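PDB 6MX6: Pre-mRNA-processing-splicing factor 8 from Cryptococcus neoformans var. grubii serotype A, which contains an intein, the part crystallised here, that probably cuts itself out of the host splicing factor and joins the flanking sequences by protein splicing. Local coordinates for residues Y52-H57 with E61-T66; E94-V99 with K116-R121; D104-V107 with E113-K116; S155-V158 with L164-R167. All coordinates share one frame; numbering follows the deposited sequence.

Overall arrangement
All four contacts lie in one compact, strand-rich intein chain. Interactions 1 and 2 reach the same six-stranded antiparallel sheet, their centres about 17 Å apart, and meet where Ile54 CG2 packs 4.3 Å from Leu119 CD1. Interaction 3 shares Lys116 with interaction 2 and lies about 12 Å from it, centre to centre; Tyr52 CE2 of interaction 1 touches Val107 CG2 at 3.8 Å. Interaction 4 lies across the chain's centre from the other three, yet Arg167 NH1 probably donates to Glu61 O of interaction 1 (2.9 Å). At the far end of 61-66, Thr66 OG1 is hydrogen-bonded with the backbone N of Cys5, the first modelled residue.

Interaction 1: Y52-H57 with E61-T66; sequences YRIKTH and EDLVCT
Strands 52-56 and 63-65 form an antiparallel hairpin, axes 4.7 Å apart at 162°, in which Tyr52 with Cys65 and Ile54 with Leu63 are hydrogen-bonded pairs and Arg53 with Val64 is a non-hydrogen-bonded one. Tyr52 N donates to Cys65 O at 2.8 Å, and Leu63 N to Ile54 O at 3.0 Å. On the face carrying Ile54, Leu63 and Cys65, the apolar branches pack: Ile54 CD1 lies 4.2 Å from Cys65 SG, beside Leu63 CD2, where a branched aliphatic suits a buried sheet face. The face carrying Arg53 and Val64 has a salt-bridge network beside it, formed by Arg53, Lys55 and Asp62. Asp62 OD2 takes Arg53 NH1 on its anti lone pair at 2.9 Å and Lys55 NZ on its syn lone pair at 2.8 Å. A bend in the arginine chain (chi3 -60°) lays the guanidinium over Val64 CG2, its plane 70° from that of the carboxylate. Arg53 NH2 has a second salt bridge, to Glu148. Water 1 donates to Asp62 OD1 at 2.7 Å and accepts from Thr56 N, extending the hairpin beyond its last bridge. Two cations on one carboxylate oxygen would probably favour an ionised Asp62 and hold its rotation near the hairpin's turn.

Interaction 2: E94-V99 with K116-R121; sequences ESHERV and KYKLFR
Arg98 NH1 is engaged by two carbonyls, Met73 O and, weakly, Val99 O at 3.3 Å, while its guanidinium carries Phe120 CZ over one face. NH2 of the same group forms a salt bridge with Asp100, so the polar rim of the arginine is held within and beside its own strand, leaving CD, NE and one face of the guanidinium to the phenylalanine. Between these two side chains the nearest atoms are Arg98 CD and Phe120 CZ, 3.7 Å apart, with Arg98 NE at 3.8 Å from that carbon. Bends at chi2 and chi3 (-81° and -69°) fold the arginine chain over to the ring, whose plane is 41° from the guanidinium. A long side chain with methylene groups below a planar head suits this place, giving apolar surface to the ring and N-H groups to the carbonyls.

His96 meets Lys118 through NE2, 3.5 Å from the lysine CD, the two side chains crossing at about a right angle. Lys118 NZ is salt-bridged to Glu76, which probably tempers its charge near the imidazole. Val99 CG1 completes the contact at the edge of the Tyr117 ring, 4.4 Å from CE2.

Strand 70-76 runs between the two strands in the sheet, which accounts for the 8.9 Å between their axes. Its Tyr74 meets Phe120 edge-to-face, while Leu139 of strand 139-147 touches His96, Lys118 and Phe120.

Interaction 3: D104-V107 with E113-K116; sequences DDFV and EQQK
Phe106 and Gln114 join the two short helices, 103-108 and 111-114, of the helical connection that links strand 96-102 to strand 117-120 in this Hint-family intein. The polar part is a side-chain-to-backbone hydrogen bond: Gln114 NE2 donates to Phe106 O at 2.9 Å. Its N-H points almost straight at the oxygen (172°), and that oxygen lies close to the amide plane, although the donor is tilted out of the plane of the carbonyl. A carbonyl near the end of a helix can lack a backbone partner one turn on, and the glutamine amide suits it as an N-H donor at the end of an extended chain.

The second polar element is solvent-mediated. Water 2 accepts from Gln114 NE2 and donates to Val107 O, each at 2.9 Å, so the amide nitrogen serves two successive carbonyls, one of them indirectly.

The apolar part is a CH-pi contact. Gln114 CG sits 4.2 Å from the Phe106 ring centroid, 18° off the ring normal, and Gln114 CB is 3.8 Å from Phe106 CZ. The Phe106 ring swings away from its own backbone N (chi1 -177°), which brings one face against the glutamine chain, and it also packs on Ile142 and Ile145 of strand 139-147.

Within 113-116, charge is paired locally: Lys116 NZ meets Glu113 OE2 at 2.7 Å, on the syn side of that oxygen but somewhat out of the carboxylate plane.

Interaction 4: S155-V158 with L164-R167; sequences SGFV and LYLR
One face of the Tyr165 ring receives Phe157 CE1, which stands 4.2 Å above its plane and is displaced toward the rim, closest to CZ. The phenylalanine ring meets the tyrosine obliquely: the planes are inclined at 56° and the centroids are 5.6 Å apart. Contact is therefore confined to one corner of Phe157 and the phenol end of Tyr165.

Both side chains adopt the same first torsion, with CG between the backbone N and the carbonyl carbon (chi1 46° in Phe157 and 59° in Tyr165). In each case this crowded position sends the ring out from an extended strand into the space between the two segments. Large flat side chains suit the place, since they span a separation that the backbones never close, and the contact is a buried, apolar one between the two rings.

Leu12 of strand 11-13 touches both rings and so belongs to the same apolar cluster. Phe157 is further lined by Val22 and Val25 from a loop and by Ala41 and Ile44 of strand 38-49, next to strand 152-159 in its sheet. Tyr165 packs on Leu173, whose strand 172-174 pairs antiparallel with strand 164-166, so the two aromatics join separate sheets through the core.

Interaction 1: Y52-H57 with E61-T66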
loop_
_atom_site.group_PDB
_atom_site.type_symbol
_atom_site.label_atom_id
_atom_site.label_comp_id
_atom_site.label_asym_id
_atom_site.label_seq_id
_atom_site.Cartn_x
_atom_site.Cartn_y
_atom_site.Cartn_z
ATOM N N TYR A 52 3.491 -2.035 11.021
ATOM C CA TYR A 52 4.083 -0.714 10.899
ATOM C C TYR A 52 3.006 0.266 10.475
ATOM O O TYR A 52 2.234 -0.024 9.557
ATOM C CB TYR A 52 5.213 -0.708 9.874
ATOM C CG TYR A 52 6.472 -1.279 10.452
ATOM C CD1 TYR A 52 6.687 -2.651 10.474
ATOM C CD2 TYR A 52 7.418 -0.455 11.017
ATOM C CE1 TYR A 52 7.839 -3.178 11.029
ATOM C CE2 TYR A 52 8.570 -0.966 11.573
ATOM C CZ TYR A 52 8.778 -2.324 11.573
ATOM O OH TYR A 52 9.930 -2.811 12.132
ATOM N N ARG A 53 2.967 1.419 11.143
ATOM C CA ARG A 53 2.060 2.509 10.799
ATOM C C ARG A 53 2.844 3.577 10.046
ATOM O O ARG A 53 3.848 4.094 10.555
ATOM C CB ARG A 53 1.416 3.100 12.056
ATOM C CG ARG A 53 0.482 4.287 11.766
ATOM C CD ARG A 53 -0.228 4.783 13.015
ATOM N NE ARG A 53 -1.035 3.710 13.586
ATOM C CZ ARG A 53 -2.294 3.462 13.248
ATOM N NH1 ARG A 53 -2.918 4.243 12.369
ATOM N NH2 ARG A 53 -2.940 2.436 13.800
ATOM N N ILE A 54 2.382 3.905 8.842
ATOM C CA ILE A 54 2.965 4.942 8.002
ATOM C C ILE A 54 2.006 6.119 7.988
ATOM O O ILE A 54 0.832 5.972 7.612
ATOM C CB ILE A 54 3.229 4.434 6.576
ATOM C CG1 ILE A 54 4.156 3.225 6.624
ATOM C CG2 ILE A 54 3.843 5.554 5.723
ATOM C CD1 ILE A 54 4.237 2.449 5.312
ATOM N N LYS A 55 2.506 7.283 8.409
ATOM C CA LYS A 55 1.757 8.534 8.393
ATOM C C LYS A 55 2.394 9.503 7.410
ATOM O O LYS A 55 3.624 9.659 7.388
ATOM C CB LYS A 55 1.731 9.198 9.775
ATOM C CG LYS A 55 1.037 8.411 10.878
ATOM C CD LYS A 55 1.090 9.200 12.178
ATOM C CE LYS A 55 -0.132 8.956 13.047
ATOM N NZ LYS A 55 -1.386 9.355 12.368
ATOM N N THR A 56 1.543 10.191 6.649
ATOM C CA THR A 56 1.975 11.180 5.676
ATOM C C THR A 56 1.782 12.588 6.229
ATOM O O THR A 56 0.996 12.818 7.150
ATOM C CB THR A 56 1.204 11.019 4.360
ATOM O OG1 THR A 56 -0.207 11.030 4.614
ATOM C CG2 THR A 56 1.587 9.692 3.673
ATOM N N HIS A 57 2.544 13.526 5.672
ATOM C CA HIS A 57 2.270 14.938 5.926
ATOM C C HIS A 57 0.864 15.296 5.481
ATOM O O HIS A 57 0.136 16.006 6.188
ATOM C CB HIS A 57 3.282 15.814 5.182
ATOM C CG HIS A 57 4.651 15.801 5.776
ATOM N ND1 HIS A 57 5.128 16.824 6.567
ATOM C CD2 HIS A 57 5.652 14.896 5.684
ATOM C CE1 HIS A 57 6.366 16.548 6.940
ATOM N NE2 HIS A 57 6.707 15.383 6.420
ATOM N N GLU A 61 -5.497 8.916 5.182
ATOM C CA GLU A 61 -5.510 7.866 6.196
ATOM C C GLU A 61 -4.157 7.177 6.294
ATOM O O GLU A 61 -3.492 6.939 5.284
ATOM C CB GLU A 61 -6.588 6.826 5.866
ATOM C CG GLU A 61 -7.999 7.267 6.241
ATOM C CD GLU A 61 -9.016 6.142 6.145
ATOM O OE1 GLU A 61 -8.627 5.007 5.794
ATOM O OE2 GLU A 61 -10.207 6.398 6.419
ATOM N N ASP A 62 -3.747 6.858 7.523
ATOM C CA ASP A 62 -2.511 6.108 7.723
ATOM C C ASP A 62 -2.566 4.781 6.972
ATOM O O ASP A 62 -3.617 4.148 6.868
ATOM C CB ASP A 62 -2.278 5.795 9.204
ATOM C CG ASP A 62 -2.198 7.030 10.084
ATOM O OD1 ASP A 62 -2.099 8.163 9.558
ATOM O OD2 ASP A 62 -2.231 6.852 11.323
ATOM N N LEU A 63 -1.411 4.339 6.481
ATOM C CA LEU A 63 -1.278 3.003 5.904
ATOM C C LEU A 63 -0.636 2.095 6.943
ATOM O O LEU A 63 0.451 2.397 7.435
ATOM C CB LEU A 63 -0.432 3.036 4.632
ATOM C CG LEU A 63 -0.203 1.687 3.951
ATOM C CD1 LEU A 63 -1.546 1.119 3.459
ATOM C CD2 LEU A 63 0.795 1.828 2.812
ATOM N N VAL A 64 -1.288 0.983 7.283
ATOM C CA VAL A 64 -0.772 0.101 8.331
ATOM C C VAL A 64 -0.557 -1.276 7.719
ATOM O O VAL A 64 -1.491 -1.852 7.154
ATOM C CB VAL A 64 -1.712 0.029 9.546
ATOM C CG1 VAL A 64 -1.095 -0.816 10.634
ATOM C CG2 VAL A 64 -2.018 1.434 10.081
ATOM N N CYS A 65 0.665 -1.798 7.819
ATOM C CA CYS A 65 1.004 -2.983 7.036
ATOM C C CYS A 65 2.155 -3.770 7.656
ATOM O O CYS A 65 2.850 -3.304 8.556
ATOM C CB CYS A 65 1.315 -2.581 5.601
ATOM S SG CYS A 65 2.749 -1.499 5.476
ATOM N N THR A 66 2.359 -4.986 7.154
ATOM C CA THR A 66 3.377 -5.855 7.730
ATOM C C THR A 66 4.783 -5.407 7.345
ATOM O O THR A 66 4.993 -4.659 6.383
ATOM C CB THR A 66 3.202 -7.310 7.275
ATOM O OG1 THR A 66 3.194 -7.346 5.844
ATOM C CG2 THR A 66 1.925 -7.892 7.826
HETATM O O HOH W 1 -1.358 9.751 7.451
#

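Interaction 2: E94-V99 with K116-R121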
loop_
_atom_site.group_PDB
_atom_site.type_symbol
_atom_site.label_atom_id
_atom_site.label_comp_id
_atom_site.label_asym_id
_atom_site.label_seq_id
_atom_site.Cartn_x
_atom_site.Cartn_y
_atom_site.Cartn_z
ATOM N N GLU A 94 11.124 11.926 -16.097
ATOM C CA GLU A 94 10.626 13.059 -15.325
ATOM C C GLU A 94 11.513 13.335 -14.114
ATOM O O GLU A 94 12.740 13.307 -14.205
ATOM C CB GLU A 94 9.183 12.808 -14.875
ATOM C CG GLU A 94 8.339 14.069 -14.727
ATOM C CD GLU A 94 7.154 13.865 -13.806
ATOM O OE1 GLU A 94 6.077 14.433 -14.085
ATOM O OE2 GLU A 94 7.301 13.131 -12.806
ATOM N N SER A 95 10.880 13.589 -12.972
ATOM C CA SER A 95 11.585 13.903 -11.739
ATOM C C SER A 95 11.843 12.685 -10.868
ATOM O O SER A 95 12.775 12.715 -10.055
ATOM C CB SER A 95 10.789 14.941 -10.931
ATOM O OG SER A 95 11.035 16.248 -11.406
ATOM N N HIS A 96 11.052 11.625 -11.027
ATOM C CA HIS A 96 11.067 10.477 -10.132
ATOM C C HIS A 96 10.983 9.185 -10.934
ATOM O O HIS A 96 10.334 9.136 -11.982
ATOM C CB HIS A 96 9.893 10.540 -9.144
ATOM C CG HIS A 96 9.952 11.699 -8.199
ATOM N ND1 HIS A 96 9.722 12.998 -8.599
ATOM C CD2 HIS A 96 10.197 11.755 -6.868
ATOM C CE1 HIS A 96 9.839 13.806 -7.560
ATOM N NE2 HIS A 96 10.125 13.076 -6.496
ATOM N N GLU A 97 11.632 8.140 -10.427
ATOM C CA GLU A 97 11.561 6.800 -10.990
ATOM C C GLU A 97 10.753 5.895 -10.067
ATOM O O GLU A 97 10.758 6.064 -8.844
ATOM C CB GLU A 97 12.963 6.208 -11.199
ATOM C CG GLU A 97 13.418 5.286 -10.071
ATOM C CD GLU A 97 14.918 5.065 -10.031
ATOM O OE1 GLU A 97 15.625 5.876 -9.391
ATOM O OE2 GLU A 97 15.388 4.067 -10.617
ATOM N N ARG A 98 10.049 4.936 -10.665
ATOM C CA ARG A 98 9.268 3.980 -9.892
ATOM C C ARG A 98 10.198 2.995 -9.194
ATOM O O ARG A 98 11.126 2.471 -9.815
ATOM C CB ARG A 98 8.298 3.234 -10.805
ATOM C CG ARG A 98 6.999 3.972 -11.070
ATOM C CD ARG A 98 6.016 3.795 -9.921
ATOM N NE ARG A 98 5.514 2.427 -9.842
ATOM C CZ ARG A 98 5.958 1.526 -8.974
ATOM N NH1 ARG A 98 6.902 1.862 -8.107
ATOM N NH2 ARG A 98 5.457 0.297 -8.968
ATOM N N VAL A 99 9.967 2.756 -7.897
ATOM C CA VAL A 99 10.749 1.783 -7.128
ATOM C C VAL A 99 9.828 1.046 -6.165
ATOM O O VAL A 99 8.945 1.651 -5.549
ATOM C CB VAL A 99 11.910 2.437 -6.338
ATOM C CG1 VAL A 99 12.791 1.365 -5.695
ATOM C CG2 VAL A 99 12.766 3.324 -7.223
ATOM N N LYS A 116 13.776 10.870 0.043
ATOM C CA LYS A 116 13.774 10.827 -1.415
ATOM C C LYS A 116 12.619 10.016 -1.978
ATOM O O LYS A 116 12.319 10.136 -3.172
ATOM C CB LYS A 116 15.086 10.231 -1.934
ATOM C CG LYS A 116 16.332 11.009 -1.545
ATOM C CD LYS A 116 17.594 10.234 -1.919
ATOM C CE LYS A 116 18.853 11.022 -1.593
ATOM N NZ LYS A 116 20.081 10.301 -2.028
ATOM N N TYR A 117 11.979 9.188 -1.159
ATOM C CA TYR A 117 10.933 8.283 -1.611
ATOM C C TYR A 117 9.568 8.858 -1.271
ATOM O O TYR A 117 9.369 9.407 -0.183
ATOM C CB TYR A 117 11.066 6.907 -0.959
ATOM C CG TYR A 117 12.327 6.145 -1.298
ATOM C CD1 TYR A 117 13.542 6.471 -0.709
ATOM C CD2 TYR A 117 12.292 5.075 -2.182
ATOM C CE1 TYR A 117 14.689 5.761 -1.009
ATOM C CE2 TYR A 117 13.427 4.364 -2.485
ATOM C CZ TYR A 117 14.622 4.707 -1.895
ATOM O OH TYR A 117 15.755 3.994 -2.198
ATOM N N LYS A 118 8.622 8.702 -2.190
ATOM C CA LYS A 118 7.274 9.201 -1.987
ATOM C C LYS A 118 6.261 8.124 -2.342
ATOM O O LYS A 118 6.438 7.398 -3.322
ATOM C CB LYS A 118 7.032 10.462 -2.825
ATOM C CG LYS A 118 7.873 11.645 -2.356
ATOM C CD LYS A 118 8.403 12.455 -3.515
ATOM C CE LYS A 118 9.174 13.670 -3.026
ATOM N NZ LYS A 118 10.326 13.270 -2.174
ATOM N N LEU A 119 5.213 8.015 -1.528
ATOM C CA LEU A 119 4.025 7.289 -1.944
ATOM C C LEU A 119 3.291 8.097 -3.015
ATOM O O LEU A 119 3.596 9.266 -3.256
ATOM C CB LEU A 119 3.121 7.016 -0.745
ATOM C CG LEU A 119 3.729 6.137 0.352
ATOM C CD1 LEU A 119 2.849 6.148 1.608
ATOM C CD2 LEU A 119 3.896 4.716 -0.162
ATOM N N PHE A 120 2.319 7.471 -3.680
ATOM C CA PHE A 120 1.623 8.217 -4.720
ATOM C C PHE A 120 0.230 7.659 -4.956
ATOM O O PHE A 120 -0.080 6.513 -4.622
ATOM C CB PHE A 120 2.412 8.232 -6.033
ATOM C CG PHE A 120 2.602 6.885 -6.657
ATOM C CD1 PHE A 120 3.605 6.039 -6.220
ATOM C CD2 PHE A 120 1.794 6.472 -7.705
ATOM C CE1 PHE A 120 3.793 4.799 -6.810
ATOM C CE2 PHE A 120 1.975 5.232 -8.298
ATOM C CZ PHE A 120 2.975 4.396 -7.850
ATOM N N ARG A 121 -0.605 8.507 -5.547
ATOM C CA ARG A 121 -1.950 8.170 -5.965
ATOM C C ARG A 121 -2.004 8.171 -7.486
ATOM O O ARG A 121 -1.181 8.799 -8.155
ATOM C CB ARG A 121 -2.970 9.160 -5.395
ATOM C CG ARG A 121 -2.755 9.517 -3.932
ATOM C CD ARG A 121 -3.473 10.818 -3.570
ATOM N NE ARG A 121 -4.915 10.621 -3.494
ATOM C CZ ARG A 121 -5.787 11.562 -3.143
ATOM N NH1 ARG A 121 -5.362 12.776 -2.824
ATOM N NH2 ARG A 121 -7.084 11.287 -3.107
#

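Interaction 3: D104-V107 with E113-K116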
loop_
_atom_site.group_PDB
_atom_site.type_symbol
_atom_site.label_atom_id
_atom_site.label_comp_id
_atom_site.label_asym_id
_atom_site.label_seq_id
_atom_site.Cartn_x
_atom_site.Cartn_y
_atom_site.Cartn_z
ATOM N N ASP A 104 10.547 -3.257 5.641
ATOM C CA ASP A 104 11.750 -3.508 6.444
ATOM C C ASP A 104 12.941 -2.697 5.933
ATOM O O ASP A 104 13.640 -2.010 6.705
ATOM C CB ASP A 104 12.092 -4.999 6.422
ATOM C CG ASP A 104 11.484 -5.764 7.577
ATOM O OD1 ASP A 104 11.139 -5.137 8.610
ATOM O OD2 ASP A 104 11.350 -7.002 7.448
ATOM N N ASP A 105 13.170 -2.758 4.618
ATOM C CA ASP A 105 14.312 -2.082 4.017
ATOM C C ASP A 105 14.156 -0.573 4.092
ATOM O O ASP A 105 15.135 0.146 4.323
ATOM C CB ASP A 105 14.484 -2.529 2.566
ATOM C CG ASP A 105 15.018 -3.954 2.448
ATOM O OD1 ASP A 105 15.707 -4.421 3.379
ATOM O OD2 ASP A 105 14.765 -4.600 1.408
ATOM N N PHE A 106 12.933 -0.074 3.897
ATOM C CA PHE A 106 12.695 1.362 3.971
ATOM C C PHE A 106 12.908 1.879 5.386
ATOM O O PHE A 106 13.550 2.913 5.592
ATOM C CB PHE A 106 11.280 1.676 3.495
ATOM C CG PHE A 106 10.972 3.140 3.470
ATOM C CD1 PHE A 106 11.367 3.922 2.397
ATOM C CD2 PHE A 106 10.292 3.734 4.520
ATOM C CE1 PHE A 106 11.078 5.270 2.364
ATOM C CE2 PHE A 106 10.011 5.085 4.496
ATOM C CZ PHE A 106 10.406 5.851 3.416
ATOM N N VAL A 107 12.374 1.155 6.374
ATOM C CA VAL A 107 12.532 1.523 7.777
ATOM C C VAL A 107 14.007 1.643 8.132
ATOM O O VAL A 107 14.411 2.540 8.889
ATOM C CB VAL A 107 11.821 0.483 8.667
ATOM C CG1 VAL A 107 12.445 0.425 10.055
ATOM C CG2 VAL A 107 10.344 0.782 8.756
ATOM N N GLU A 113 17.953 9.422 3.234
ATOM C CA GLU A 113 17.576 8.609 2.084
ATOM C C GLU A 113 16.065 8.437 2.011
ATOM O O GLU A 113 15.485 8.512 0.922
ATOM C CB GLU A 113 18.265 7.243 2.138
ATOM C CG GLU A 113 19.707 7.246 1.666
ATOM C CD GLU A 113 19.845 7.718 0.234
ATOM O OE1 GLU A 113 19.084 7.234 -0.634
ATOM O OE2 GLU A 113 20.711 8.584 -0.021
ATOM N N GLN A 114 15.413 8.229 3.163
ATOM C CA GLN A 114 13.967 8.016 3.165
ATOM C C GLN A 114 13.231 9.176 2.510
ATOM O O GLN A 114 12.263 8.962 1.772
ATOM C CB GLN A 114 13.450 7.827 4.589
ATOM C CG GLN A 114 13.842 6.532 5.261
ATOM C CD GLN A 114 13.326 6.466 6.688
ATOM O OE1 GLN A 114 13.212 7.486 7.364
ATOM N NE2 GLN A 114 13.009 5.269 7.150
ATOM N N GLN A 115 13.672 10.414 2.769
ATOM C CA GLN A 115 12.943 11.570 2.252
ATOM C C GLN A 115 12.925 11.637 0.726
ATOM O O GLN A 115 12.127 12.400 0.167
ATOM C CB GLN A 115 13.531 12.865 2.822
ATOM C CG GLN A 115 14.928 13.157 2.312
ATOM C CD GLN A 115 15.601 14.294 3.047
ATOM O OE1 GLN A 115 15.126 14.746 4.090
ATOM N NE2 GLN A 115 16.720 14.765 2.503
ATOM N N LYS A 116 13.776 10.870 0.043
ATOM C CA LYS A 116 13.774 10.827 -1.415
ATOM C C LYS A 116 12.619 10.016 -1.978
ATOM O O LYS A 116 12.319 10.136 -3.172
ATOM C CB LYS A 116 15.086 10.231 -1.934
ATOM C CG LYS A 116 16.332 11.009 -1.545
ATOM C CD LYS A 116 17.594 10.234 -1.919
ATOM C CE LYS A 116 18.853 11.022 -1.593
ATOM N NZ LYS A 116 20.081 10.301 -2.028
HETATM O O HOH W 2 12.538 4.551 9.933
#

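Interaction 4: S155-V158 with L164-R167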
loop_
_atom_site.group_PDB
_atom_site.type_symbol
_atom_site.label_atom_id
_atom_site.label_comp_id
_atom_site.label_asym_id
_atom_site.label_seq_id
_atom_site.Cartn_x
_atom_site.Cartn_y
_atom_site.Cartn_z
ATOM N N SER A 155 -4.562 -8.998 6.564
ATOM C CA SER A 155 -4.961 -9.844 5.450
ATOM C C SER A 155 -4.105 -9.492 4.245
ATOM O O SER A 155 -3.769 -8.321 4.020
ATOM C CB SER A 155 -6.450 -9.675 5.125
ATOM O OG SER A 155 -7.256 -9.955 6.259
ATOM N N GLY A 156 -3.735 -10.521 3.483
ATOM C CA GLY A 156 -2.922 -10.336 2.301
ATOM C C GLY A 156 -3.436 -11.197 1.162
ATOM O O GLY A 156 -4.244 -12.105 1.357
ATOM N N PHE A 157 -2.963 -10.879 -0.035
ATOM C CA PHE A 157 -3.283 -11.637 -1.238
ATOM C C PHE A 157 -2.306 -11.204 -2.317
ATOM O O PHE A 157 -1.592 -10.209 -2.172
ATOM C CB PHE A 157 -4.741 -11.444 -1.687
ATOM C CG PHE A 157 -5.203 -10.007 -1.694
ATOM C CD1 PHE A 157 -4.706 -9.107 -2.621
ATOM C CD2 PHE A 157 -6.157 -9.568 -0.789
ATOM C CE1 PHE A 157 -5.143 -7.788 -2.637
ATOM C CE2 PHE A 157 -6.592 -8.248 -0.792
ATOM C CZ PHE A 157 -6.084 -7.362 -1.719
ATOM N N VAL A 158 -2.265 -11.968 -3.392
ATOM C CA VAL A 158 -1.500 -11.568 -4.563
ATOM C C VAL A 158 -2.475 -11.006 -5.582
ATOM O O VAL A 158 -3.672 -11.319 -5.583
ATOM C CB VAL A 158 -0.667 -12.717 -5.171
ATOM C CG1 VAL A 158 0.630 -12.898 -4.393
ATOM C CG2 VAL A 158 -1.460 -13.988 -5.197
ATOM N N LEU A 164 -0.316 -4.095 -8.783
ATOM C CA LEU A 164 -0.733 -2.839 -8.179
ATOM C C LEU A 164 -2.256 -2.743 -8.134
ATOM O O LEU A 164 -2.949 -3.205 -9.045
ATOM C CB LEU A 164 -0.161 -1.653 -8.955
ATOM C CG LEU A 164 1.349 -1.656 -9.173
ATOM C CD1 LEU A 164 1.772 -0.398 -9.901
ATOM C CD2 LEU A 164 2.083 -1.787 -7.844
ATOM N N TYR A 165 -2.769 -2.137 -7.068
ATOM C CA TYR A 165 -4.201 -1.942 -6.887
ATOM C C TYR A 165 -4.390 -0.675 -6.065
ATOM O O TYR A 165 -3.422 -0.068 -5.601
ATOM C CB TYR A 165 -4.864 -3.156 -6.221
ATOM C CG TYR A 165 -4.285 -3.493 -4.861
ATOM C CD1 TYR A 165 -3.046 -4.108 -4.743
ATOM C CD2 TYR A 165 -4.980 -3.190 -3.696
ATOM C CE1 TYR A 165 -2.513 -4.401 -3.506
ATOM C CE2 TYR A 165 -4.458 -3.489 -2.457
ATOM C CZ TYR A 165 -3.227 -4.088 -2.366
ATOM O OH TYR A 165 -2.701 -4.382 -1.127
ATOM N N LEU A 166 -5.642 -0.268 -5.887
ATOM C CA LEU A 166 -5.938 1.045 -5.330
ATOM C C LEU A 166 -6.618 0.953 -3.973
ATOM O O LEU A 166 -7.577 0.190 -3.798
ATOM C CB LEU A 166 -6.818 1.850 -6.285
ATOM C CG LEU A 166 -6.138 2.299 -7.578
ATOM C CD1 LEU A 166 -7.055 3.245 -8.342
ATOM C CD2 LEU A 166 -4.779 2.936 -7.312
ATOM N N ARG A 167 -6.131 1.758 -3.028
ATOM C CA ARG A 167 -6.895 2.097 -1.837
ATOM C C ARG A 167 -8.070 2.992 -2.228
ATOM O O ARG A 167 -8.110 3.560 -3.321
ATOM C CB ARG A 167 -5.996 2.807 -0.813
ATOM C CG ARG A 167 -6.453 2.693 0.647
ATOM C CD ARG A 167 -5.374 3.163 1.626
ATOM N NE ARG A 167 -5.230 4.621 1.639
ATOM C CZ ARG A 167 -4.541 5.291 2.556
ATOM N NH1 ARG A 167 -3.916 4.635 3.525
ATOM N NH2 ARG A 167 -4.459 6.617 2.499
#